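Local coordinates for protein probable uracil-DNA glycosylase (Acanthamoeba polyphaga mimivirus, PDB 5X55) that is a probable uracil-DNA glycosylase of a giant virus, a member of the uracil-DNA glycosylase superfamily built round a four-stranded parallel beta sheet, at residues I183-P194 with Q249-T260; S316-T327 with T341-H350. All coordinates share one frame; numbering follows the deposited sequence.

Contact 1: residues I183-P194 with Q249-T260; sequences IKVVILGQDPYP and QGTFMINSAFTT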
loop_
_atom_site.group_PDB
_atom_site.type_symbol
_atom_site.label_atom_id
_atom_site.label_comp_id
_atom_site.label_asym_id
_atom_site.label_seq_id
_atom_site.Cartn_x
_atom_site.Cartn_y
_atom_site.Cartn_z
ATOM N N ILE A 183 -2.952 0.115 13.201
ATOM C CA ILE A 183 -1.785 -0.099 12.363
ATOM C C ILE A 183 -0.602 -0.494 13.234
ATOM O O ILE A 183 -0.298 0.175 14.228
ATOM C CB ILE A 183 -1.471 1.170 11.557
ATOM C CG1 ILE A 183 -2.535 1.378 10.480
ATOM C CG2 ILE A 183 -0.072 1.102 10.966
ATOM C CD1 ILE A 183 -2.686 2.814 10.048
ATOM N N LYS A 184 0.082 -1.578 12.855
ATOM C CA LYS A 184 1.364 -1.939 13.457
ATOM C C LYS A 184 2.551 -1.802 12.514
ATOM O O LYS A 184 3.645 -1.497 12.971
ATOM C CB LYS A 184 1.327 -3.376 13.971
ATOM C CG LYS A 184 0.200 -3.638 14.922
ATOM C CD LYS A 184 -0.313 -5.043 14.720
ATOM C CE LYS A 184 0.001 -5.933 15.881
ATOM N NZ LYS A 184 -0.867 -7.172 15.813
ATOM N N VAL A 185 2.359 -2.055 11.224
ATOM C CA VAL A 185 3.417 -2.061 10.225
ATOM C C VAL A 185 2.869 -1.344 9.008
ATOM O O VAL A 185 1.710 -1.553 8.634
ATOM C CB VAL A 185 3.848 -3.498 9.851
ATOM C CG1 VAL A 185 5.023 -3.475 8.890
ATOM C CG2 VAL A 185 4.170 -4.307 11.087
ATOM N N VAL A 186 3.681 -0.463 8.419
ATOM C CA VAL A 186 3.333 0.269 7.204
ATOM C C VAL A 186 4.273 -0.220 6.115
ATOM O O VAL A 186 5.495 -0.067 6.241
ATOM C CB VAL A 186 3.468 1.787 7.393
ATOM C CG1 VAL A 186 3.161 2.507 6.076
ATOM C CG2 VAL A 186 2.571 2.282 8.535
ATOM N N ILE A 187 3.716 -0.828 5.067
ATOM C CA ILE A 187 4.489 -1.290 3.909
ATOM C C ILE A 187 4.049 -0.487 2.686
ATOM O O ILE A 187 2.951 -0.694 2.150
ATOM C CB ILE A 187 4.334 -2.798 3.658
ATOM C CG1 ILE A 187 4.492 -3.586 4.966
ATOM C CG2 ILE A 187 5.363 -3.267 2.607
ATOM C CD1 ILE A 187 4.666 -5.069 4.772
ATOM N N LEU A 188 4.917 0.396 2.217
ATOM C CA LEU A 188 4.607 1.223 1.058
ATOM C C LEU A 188 4.919 0.514 -0.253
ATOM O O LEU A 188 6.011 -0.030 -0.439
ATOM C CB LEU A 188 5.384 2.522 1.127
ATOM C CG LEU A 188 4.762 3.412 2.186
ATOM C CD1 LEU A 188 5.826 4.357 2.681
ATOM C CD2 LEU A 188 3.567 4.145 1.585
ATOM N N GLY A 189 3.946 0.512 -1.152
ATOM C CA GLY A 189 4.212 0.310 -2.557
ATOM C C GLY A 189 4.352 1.652 -3.274
ATOM O O GLY A 189 4.207 2.740 -2.705
ATOM N N GLN A 190 4.655 1.568 -4.551
ATOM C CA GLN A 190 4.802 2.780 -5.336
ATOM C C GLN A 190 3.511 3.029 -6.104
ATOM O O GLN A 190 2.649 3.767 -5.623
ATOM C CB GLN A 190 6.003 2.648 -6.256
ATOM C CG GLN A 190 6.367 3.915 -6.985
ATOM C CD GLN A 190 7.652 3.741 -7.795
ATOM O OE1 GLN A 190 8.736 4.067 -7.324
ATOM N NE2 GLN A 190 7.526 3.232 -9.019
ATOM N N ASP A 191 3.337 2.384 -7.256
ATOM C CA ASP A 191 2.112 2.530 -8.032
ATOM C C ASP A 191 1.281 1.237 -7.999
ATOM O O ASP A 191 1.818 0.147 -7.760
ATOM C CB ASP A 191 2.451 2.926 -9.485
ATOM C CG ASP A 191 3.269 4.228 -9.565
ATOM O OD1 ASP A 191 4.480 4.186 -9.900
ATOM O OD2 ASP A 191 2.703 5.304 -9.256
ATOM N N PRO A 192 -0.040 1.320 -8.191
ATOM C CA PRO A 192 -0.845 0.095 -8.256
ATOM C C PRO A 192 -0.482 -0.704 -9.500
ATOM O O PRO A 192 0.068 -0.169 -10.470
ATOM C CB PRO A 192 -2.295 0.595 -8.323
ATOM C CG PRO A 192 -2.246 2.097 -8.083
ATOM C CD PRO A 192 -0.847 2.531 -8.444
ATOM N N TYR A 193 -0.769 -2.010 -9.446
ATOM C CA TYR A 193 -0.561 -2.855 -10.615
ATOM C C TYR A 193 -1.382 -2.312 -11.773
ATOM O O TYR A 193 -2.562 -1.971 -11.584
ATOM C CB TYR A 193 -0.955 -4.303 -10.365
ATOM C CG TYR A 193 -0.114 -5.002 -9.338
ATOM C CD1 TYR A 193 1.261 -5.110 -9.491
ATOM C CD2 TYR A 193 -0.699 -5.562 -8.210
ATOM C CE1 TYR A 193 2.044 -5.765 -8.527
ATOM C CE2 TYR A 193 0.063 -6.226 -7.252
ATOM C CZ TYR A 193 1.428 -6.325 -7.412
ATOM O OH TYR A 193 2.177 -6.973 -6.448
ATOM N N PRO A 194 -0.793 -2.181 -12.970
ATOM C CA PRO A 194 -1.567 -1.705 -14.130
ATOM C C PRO A 194 -2.316 -2.812 -14.851
ATOM O O PRO A 194 -3.214 -2.507 -15.650
ATOM C CB PRO A 194 -0.486 -1.082 -15.042
ATOM C CG PRO A 194 0.722 -1.963 -14.784
ATOM C CD PRO A 194 0.641 -2.357 -13.289
ATOM N N GLN A 249 -4.551 -8.107 10.305
ATOM C CA GLN A 249 -3.758 -8.162 11.528
ATOM C C GLN A 249 -2.903 -6.919 11.741
ATOM O O GLN A 249 -2.004 -6.934 12.590
ATOM C CB GLN A 249 -2.862 -9.405 11.532
ATOM C CG GLN A 249 -3.624 -10.758 11.484
ATOM C CD GLN A 249 -2.681 -11.939 11.355
ATOM O OE1 GLN A 249 -1.998 -12.319 12.310
ATOM N NE2 GLN A 249 -2.598 -12.493 10.152
ATOM N N GLY A 250 -3.152 -5.847 10.999
ATOM C CA GLY A 250 -2.474 -4.594 11.234
ATOM C C GLY A 250 -1.325 -4.265 10.301
ATOM O O GLY A 250 -0.561 -3.344 10.606
ATOM N N THR A 251 -1.183 -4.963 9.175
ATOM C CA THR A 251 -0.188 -4.605 8.172
ATOM C C THR A 251 -0.817 -3.594 7.208
ATOM O O THR A 251 -1.668 -3.952 6.385
ATOM C CB THR A 251 0.331 -5.840 7.437
ATOM O OG1 THR A 251 0.535 -6.902 8.377
ATOM C CG2 THR A 251 1.673 -5.517 6.779
ATOM N N PHE A 252 -0.385 -2.335 7.302
ATOM C CA PHE A 252 -0.973 -1.227 6.537
ATOM C C PHE A 252 -0.235 -1.118 5.205
ATOM O O PHE A 252 0.759 -0.405 5.071
ATOM C CB PHE A 252 -0.882 0.066 7.342
ATOM C CG PHE A 252 -1.641 1.236 6.758
ATOM C CD1 PHE A 252 -3.030 1.263 6.771
ATOM C CD2 PHE A 252 -0.962 2.341 6.264
ATOM C CE1 PHE A 252 -3.733 2.351 6.276
ATOM C CE2 PHE A 252 -1.662 3.440 5.762
ATOM C CZ PHE A 252 -3.057 3.441 5.767
ATOM N N MET A 253 -0.734 -1.823 4.207
ATOM C CA MET A 253 -0.047 -1.969 2.927
ATOM C C MET A 253 -0.758 -1.083 1.922
ATOM O O MET A 253 -1.787 -1.468 1.367
ATOM C CB MET A 253 -0.045 -3.425 2.470
ATOM C CG MET A 253 0.463 -4.421 3.520
ATOM S SD MET A 253 0.547 -6.109 2.857
ATOM C CE MET A 253 1.908 -5.889 1.692
ATOM N N ILE A 254 -0.197 0.100 1.674
ATOM C CA ILE A 254 -0.753 1.053 0.724
ATOM C C ILE A 254 0.286 1.365 -0.351
ATOM O O ILE A 254 1.489 1.158 -0.174
ATOM C CB ILE A 254 -1.199 2.356 1.417
ATOM C CG1 ILE A 254 -0.006 2.994 2.131
ATOM C CG2 ILE A 254 -2.323 2.101 2.395
ATOM C CD1 ILE A 254 -0.220 4.435 2.509
ATOM N N ASN A 255 -0.202 1.891 -1.471
ATOM C CA ASN A 255 0.625 2.449 -2.530
ATOM C C ASN A 255 0.683 3.970 -2.379
ATOM O O ASN A 255 -0.349 4.612 -2.175
ATOM C CB ASN A 255 0.061 2.067 -3.896
ATOM C CG ASN A 255 0.168 0.574 -4.187
ATOM O OD1 ASN A 255 1.227 -0.017 -4.016
ATOM N ND2 ASN A 255 -0.924 -0.035 -4.643
ATOM N N SER A 256 1.888 4.550 -2.486
ATOM C CA SER A 256 2.005 5.999 -2.348
ATOM C C SER A 256 1.249 6.744 -3.453
ATOM O O SER A 256 0.795 7.874 -3.242
ATOM C CB SER A 256 3.476 6.398 -2.342
ATOM O OG SER A 256 4.105 5.975 -3.539
ATOM N N ALA A 257 1.115 6.141 -4.633
ATOM C CA ALA A 257 0.202 6.606 -5.669
ATOM C C ALA A 257 -1.036 5.718 -5.622
ATOM O O ALA A 257 -0.971 4.532 -5.964
ATOM C CB ALA A 257 0.845 6.557 -7.053
ATOM N N PHE A 258 -2.166 6.289 -5.233
ATOM C CA PHE A 258 -3.332 5.445 -5.020
ATOM C C PHE A 258 -3.996 4.972 -6.307
ATOM O O PHE A 258 -4.784 4.018 -6.246
ATOM C CB PHE A 258 -4.348 6.174 -4.132
ATOM C CG PHE A 258 -3.996 6.137 -2.665
ATOM C CD1 PHE A 258 -2.914 6.854 -2.176
ATOM C CD2 PHE A 258 -4.730 5.371 -1.785
ATOM C CE1 PHE A 258 -2.591 6.813 -0.823
ATOM C CE2 PHE A 258 -4.411 5.326 -0.437
ATOM C CZ PHE A 258 -3.347 6.046 0.044
ATOM N N THR A 259 -3.704 5.580 -7.457
ATOM C CA THR A 259 -4.356 5.198 -8.703
ATOM C C THR A 259 -3.354 5.118 -9.847
ATOM O O THR A 259 -2.261 5.677 -9.790
ATOM C CB THR A 259 -5.459 6.191 -9.100
ATOM O OG1 THR A 259 -4.902 7.509 -9.181
ATOM C CG2 THR A 259 -6.583 6.182 -8.077
ATOM N N THR A 260 -3.753 4.409 -10.898
ATOM C CA THR A 260 -3.148 4.549 -12.206
ATOM C C THR A 260 -4.247 4.312 -13.236
ATOM O O THR A 260 -5.433 4.299 -12.904
ATOM C CB THR A 260 -1.931 3.621 -12.351
ATOM O OG1 THR A 260 -1.225 3.944 -13.558
ATOM C CG2 THR A 260 -2.324 2.133 -12.332
HETATM O O HOH W 1 0.293 5.983 -10.805
HETATM O O HOH W 2 -1.662 -2.616 -6.702
#

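Contact 2: residues S316-T327 with T341-H350; sequences SSHPSPYSVSNT and TYPSFNSVDH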
loop_
_atom_site.group_PDB
_atom_site.type_symbol
_atom_site.label_atom_id
_atom_site.label_comp_id
_atom_site.label_asym_id
_atom_site.label_seq_id
_atom_site.Cartn_x
_atom_site.Cartn_y
_atom_site.Cartn_z
ATOM N N SER A 316 15.611 -2.018 2.628
ATOM C CA SER A 316 16.369 -2.884 1.735
ATOM C C SER A 316 16.007 -2.515 0.303
ATOM O O SER A 316 15.241 -1.579 0.061
ATOM C CB SER A 316 16.053 -4.350 2.005
ATOM O OG SER A 316 14.768 -4.643 1.476
ATOM N N SER A 317 16.539 -3.276 -0.651
ATOM C CA SER A 317 16.101 -3.098 -2.026
ATOM C C SER A 317 14.705 -3.696 -2.223
ATOM O O SER A 317 14.173 -4.435 -1.384
ATOM C CB SER A 317 17.085 -3.742 -3.007
ATOM O OG SER A 317 16.842 -5.142 -3.135
ATOM N N HIS A 318 14.134 -3.381 -3.381
ATOM C CA HIS A 318 12.786 -3.796 -3.725
ATOM C C HIS A 318 12.754 -5.276 -4.119
ATOM O O HIS A 318 13.710 -5.790 -4.714
ATOM C CB HIS A 318 12.277 -2.938 -4.880
ATOM C CG HIS A 318 10.802 -3.045 -5.136
ATOM N ND1 HIS A 318 10.252 -4.043 -5.910
ATOM C CD2 HIS A 318 9.770 -2.250 -4.762
ATOM C CE1 HIS A 318 8.945 -3.867 -5.995
ATOM N NE2 HIS A 318 8.625 -2.793 -5.299
ATOM N N PRO A 319 11.656 -5.974 -3.819
ATOM C CA PRO A 319 11.571 -7.407 -4.138
ATOM C C PRO A 319 11.336 -7.719 -5.597
ATOM O O PRO A 319 11.293 -8.905 -5.946
ATOM C CB PRO A 319 10.366 -7.879 -3.306
ATOM C CG PRO A 319 9.517 -6.682 -3.186
ATOM C CD PRO A 319 10.507 -5.542 -3.002
ATOM N N SER A 320 11.136 -6.727 -6.461
ATOM C CA SER A 320 10.933 -7.042 -7.865
ATOM C C SER A 320 12.152 -7.796 -8.400
ATOM O O SER A 320 13.255 -7.639 -7.872
ATOM C CB SER A 320 10.703 -5.773 -8.672
ATOM O OG SER A 320 11.897 -5.374 -9.322
ATOM N N PRO A 321 11.980 -8.647 -9.420
ATOM C CA PRO A 321 13.127 -9.436 -9.918
ATOM C C PRO A 321 14.306 -8.598 -10.401
ATOM O O PRO A 321 15.440 -9.098 -10.418
ATOM C CB PRO A 321 12.526 -10.270 -11.068
ATOM C CG PRO A 321 11.130 -9.769 -11.269
ATOM C CD PRO A 321 10.704 -9.125 -9.977
ATOM N N TYR A 322 14.085 -7.342 -10.777
ATOM C CA TYR A 322 15.188 -6.510 -11.232
ATOM C C TYR A 322 16.075 -6.020 -10.091
ATOM O O TYR A 322 17.200 -5.599 -10.349
ATOM C CB TYR A 322 14.644 -5.332 -12.054
ATOM C CG TYR A 322 14.269 -5.743 -13.471
ATOM C CD1 TYR A 322 14.943 -6.767 -14.107
ATOM C CD2 TYR A 322 13.243 -5.127 -14.164
ATOM C CE1 TYR A 322 14.618 -7.175 -15.397
ATOM C CE2 TYR A 322 12.904 -5.517 -15.472
ATOM C CZ TYR A 322 13.597 -6.546 -16.078
ATOM O OH TYR A 322 13.282 -6.956 -17.356
ATOM N N SER A 323 15.625 -6.104 -8.833
ATOM C CA SER A 323 16.417 -5.590 -7.722
ATOM C C SER A 323 16.505 -6.538 -6.534
ATOM O O SER A 323 17.220 -6.233 -5.575
ATOM C CB SER A 323 15.853 -4.240 -7.257
ATOM O OG SER A 323 14.467 -4.341 -6.965
ATOM N N VAL A 324 15.831 -7.692 -6.580
ATOM C CA VAL A 324 15.636 -8.499 -5.377
ATOM C C VAL A 324 16.973 -8.961 -4.797
ATOM O O VAL A 324 17.143 -9.008 -3.573
ATOM C CB VAL A 324 14.695 -9.687 -5.681
ATOM C CG1 VAL A 324 15.253 -10.560 -6.837
ATOM C CG2 VAL A 324 14.428 -10.519 -4.412
ATOM N N SER A 325 17.945 -9.296 -5.646
ATOM C CA SER A 325 19.198 -9.855 -5.146
ATOM C C SER A 325 20.369 -8.889 -5.245
ATOM O O SER A 325 21.518 -9.301 -5.029
ATOM C CB SER A 325 19.538 -11.173 -5.859
ATOM O OG SER A 325 19.404 -11.068 -7.262
ATOM N N ASN A 326 20.114 -7.617 -5.540
ATOM C CA ASN A 326 21.136 -6.585 -5.526
ATOM C C ASN A 326 20.919 -5.650 -4.348
ATOM O O ASN A 326 19.780 -5.392 -3.947
ATOM C CB ASN A 326 21.110 -5.775 -6.821
ATOM C CG ASN A 326 21.365 -6.634 -8.036
ATOM O OD1 ASN A 326 22.176 -7.564 -7.986
ATOM N ND2 ASN A 326 20.669 -6.341 -9.133
ATOM N N THR A 327 22.023 -5.139 -3.801
ATOM C CA THR A 327 21.947 -3.999 -2.894
ATOM C C THR A 327 21.273 -2.814 -3.590
ATOM O O THR A 327 21.102 -2.780 -4.806
ATOM C CB THR A 327 23.333 -3.557 -2.428
ATOM O OG1 THR A 327 24.048 -3.004 -3.543
ATOM C CG2 THR A 327 24.108 -4.708 -1.848
ATOM N N THR A 341 24.246 2.715 0.903
ATOM C CA THR A 341 23.943 1.396 0.370
ATOM C C THR A 341 23.181 0.594 1.419
ATOM O O THR A 341 23.555 0.582 2.591
ATOM C CB THR A 341 25.227 0.680 -0.047
ATOM O OG1 THR A 341 25.840 1.423 -1.103
ATOM C CG2 THR A 341 24.923 -0.701 -0.575
ATOM N N TYR A 342 22.098 -0.049 0.996
ATOM C CA TYR A 342 21.222 -0.892 1.796
ATOM C C TYR A 342 21.192 -2.284 1.191
ATOM O O TYR A 342 21.348 -2.433 -0.026
ATOM C CB TYR A 342 19.802 -0.314 1.861
ATOM C CG TYR A 342 19.815 1.072 2.447
ATOM C CD1 TYR A 342 19.706 1.268 3.811
ATOM C CD2 TYR A 342 19.994 2.188 1.635
ATOM C CE1 TYR A 342 19.744 2.543 4.353
ATOM C CE2 TYR A 342 20.042 3.465 2.168
ATOM C CZ TYR A 342 19.920 3.637 3.529
ATOM O OH TYR A 342 19.971 4.903 4.070
ATOM N N PRO A 343 21.012 -3.317 2.015
ATOM C CA PRO A 343 21.146 -4.695 1.525
ATOM C C PRO A 343 20.049 -5.084 0.548
ATOM O O PRO A 343 19.010 -4.427 0.432
ATOM C CB PRO A 343 21.058 -5.537 2.806
ATOM C CG PRO A 343 20.364 -4.653 3.805
ATOM C CD PRO A 343 20.828 -3.260 3.480
ATOM N N SER A 344 20.305 -6.182 -0.163
ATOM C CA SER A 344 19.325 -6.739 -1.080
ATOM C C SER A 344 18.124 -7.310 -0.325
ATOM O O SER A 344 18.235 -7.803 0.801
ATOM C CB SER A 344 19.948 -7.841 -1.941
ATOM O OG SER A 344 20.262 -8.971 -1.162
ATOM N N PHE A 345 16.970 -7.267 -0.991
ATOM C CA PHE A 345 15.738 -7.749 -0.387
ATOM C C PHE A 345 15.880 -9.178 0.115
ATOM O O PHE A 345 15.470 -9.491 1.238
ATOM C CB PHE A 345 14.587 -7.657 -1.393
ATOM C CG PHE A 345 13.282 -8.177 -0.847
ATOM C CD1 PHE A 345 12.954 -9.535 -0.951
ATOM C CD2 PHE A 345 12.414 -7.318 -0.175
ATOM C CE1 PHE A 345 11.761 -10.009 -0.417
ATOM C CE2 PHE A 345 11.226 -7.782 0.365
ATOM C CZ PHE A 345 10.891 -9.128 0.236
ATOM N N ASN A 346 16.439 -10.065 -0.706
ATOM C CA ASN A 346 16.413 -11.478 -0.343
ATOM C C ASN A 346 17.430 -11.848 0.733
ATOM O O ASN A 346 17.450 -13.003 1.157
ATOM C CB ASN A 346 16.595 -12.382 -1.583
ATOM C CG ASN A 346 17.949 -12.213 -2.288
ATOM O OD1 ASN A 346 18.823 -11.452 -1.862
ATOM N ND2 ASN A 346 18.120 -12.954 -3.383
ATOM N N SER A 347 18.243 -10.905 1.204
ATOM C CA SER A 347 19.209 -11.184 2.259
ATOM C C SER A 347 18.754 -10.720 3.641
ATOM O O SER A 347 19.416 -11.049 4.626
ATOM C CB SER A 347 20.563 -10.529 1.926
ATOM O OG SER A 347 20.521 -9.132 2.168
ATOM N N VAL A 348 17.650 -9.971 3.741
ATOM C CA VAL A 348 17.170 -9.413 5.004
ATOM C C VAL A 348 15.985 -10.228 5.483
ATOM O O VAL A 348 15.125 -10.632 4.687
ATOM C CB VAL A 348 16.768 -7.930 4.855
ATOM C CG1 VAL A 348 16.265 -7.366 6.185
ATOM C CG2 VAL A 348 17.916 -7.095 4.314
ATOM N N ASP A 349 15.927 -10.471 6.790
ATOM C CA ASP A 349 14.773 -11.146 7.370
ATOM C C ASP A 349 13.771 -10.071 7.788
ATOM O O ASP A 349 13.622 -9.744 8.966
ATOM C CB ASP A 349 15.207 -12.022 8.530
ATOM C CG ASP A 349 14.069 -12.815 9.135
ATOM O OD1 ASP A 349 12.949 -12.812 8.589
ATOM O OD2 ASP A 349 14.314 -13.482 10.156
ATOM N N HIS A 350 13.076 -9.515 6.782
ATOM C CA HIS A 350 12.144 -8.412 7.026
ATOM C C HIS A 350 11.133 -8.758 8.111
ATOM O O HIS A 350 10.922 -7.986 9.056
ATOM C CB HIS A 350 11.410 -8.048 5.743
ATOM C CG HIS A 350 12.313 -7.923 4.559
ATOM N ND1 HIS A 350 12.937 -6.744 4.221
ATOM C CD2 HIS A 350 12.716 -8.839 3.649
ATOM C CE1 HIS A 350 13.686 -6.937 3.154
ATOM N NE2 HIS A 350 13.559 -8.197 2.779
#

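Contact 1: residues I183-P194 with Q249-T260
Gly250 O is gripped by two successive backbone donors at the start of the partner strand: Lys184 N at 2.9 Å, in the carbonyl plane on a lone pair, and Val185 N, longer and tilted from that plane. Gly250 itself, at positive phi, is the C-prime residue of a Schellman motif ending helix 244-248, so one turn both stops the helix and starts the pairing. Strands 185-189 and 251-255 then run parallel, their short axes 19° apart. Phe252 N reaches Val185 O at 2.6 Å, and Gly189 N closes on Ile254 O at 2.7 Å.

Phe252 shows how a strand aromatic is packed on both faces. Its CG, anti to the backbone N (chi1 -171°), swings the ring between two isoleucines: CD1 of Ile183 lies over one face, 3.8 Å from the centroid, in a CH-pi contact, and Ile254 CG2 sits over the opposite face toward the rim. Val186 CG1 meets the ring edge. Leu188 CD2 lies alongside Ile254 CG1 on the same side of the sheet, whereas Ile187 CD1 packs on Thr251 CG2 on the other.

Further along, the backbones stay joined through Ser256 N to Gly189 O and Ala257 N to Gln190 O, where Gly189-Pro194 (GQDPYP) carries a signature motif of the family. The Asn255 carboxamide lies against it, OD1 3.3 Å from Gly189 CA. A water donates to both Asp191 OD2 and Thr259 O, and Pro192 CD rests 3.2 Å from Ala257 O.

Strand 251-255 is one edge of the parallel sheet and 185-189 its inner neighbour, bonded in turn to 291-295. Helix 273-286 covers Ile183 and Ile254, helix 173-177 meets Phe252, and helix 297-303 covers Leu188, with its His298 hydrogen-bonded to Ser256 OG.

Contact 2: residues S316-T327 with T341-H350
Pro319 CB stands almost exactly over the centre of the Phe345 ring, 3.5 Å from the centroid and 2° off the normal, a CH-pi contact. On the opposite face His350 NE2 lies above the rim, hydrogen-bonded back to Phe345 O at 2.8 Å. Phe345 CG is anti to the backbone N (chi1 178°), which turns the ring toward Pro319, with Val324 CG2 approaching it obliquely. Ser316 OG meets the His350 ring at its edge, 3.0 Å from CE1, and donates to Ser317 O.

Main-chain donors tie the two segments together. Ser317 N binds Pro343 O at 2.9 Å, Phe345 N donates to Ser317 OG, and Asn346 N reaches Val324 O at 3.1 Å. The Asn346 carboxamide receives a bond from Ser344 OG at OD1, while its ND2 lies against Ser325 CB. The loop Ser316-Thr327, whose HPSP sequence is a feature of this family, is thus closed against the turn at Ser344-Asn346.

This loop leaves strand 312-316, at the edge of the parallel sheet, and leads to the hairpin 328-332/338-342. Helix 219-230 meets Phe345 and His350 through Asn227, and Trp295 of strand 291-295 packs edge-to-face on both rings.

After early helices and the short strand 164-165, the chain forms strand 185-189, then passes through helices 219-230 and 244-248 before strand 251-255 returns beside it; contact 1 closes that 54-residue excursion. Helix 273-286, strand 291-295, helix 297-303 and strand 312-316 follow, and contact 2 closes the shorter excursion through the hairpin 328-332/338-342, leading into helix 350-360. The two contacts are in series, neither nested nor crossed, their centres about 18 Å apart. Contact 1 joins two strands at one side of the parallel sheet; contact 2 lies at the other side, where the loop after strand 312-316 meets the end of the hairpin, with strand 291-295 between strands 185-189 and 312-316.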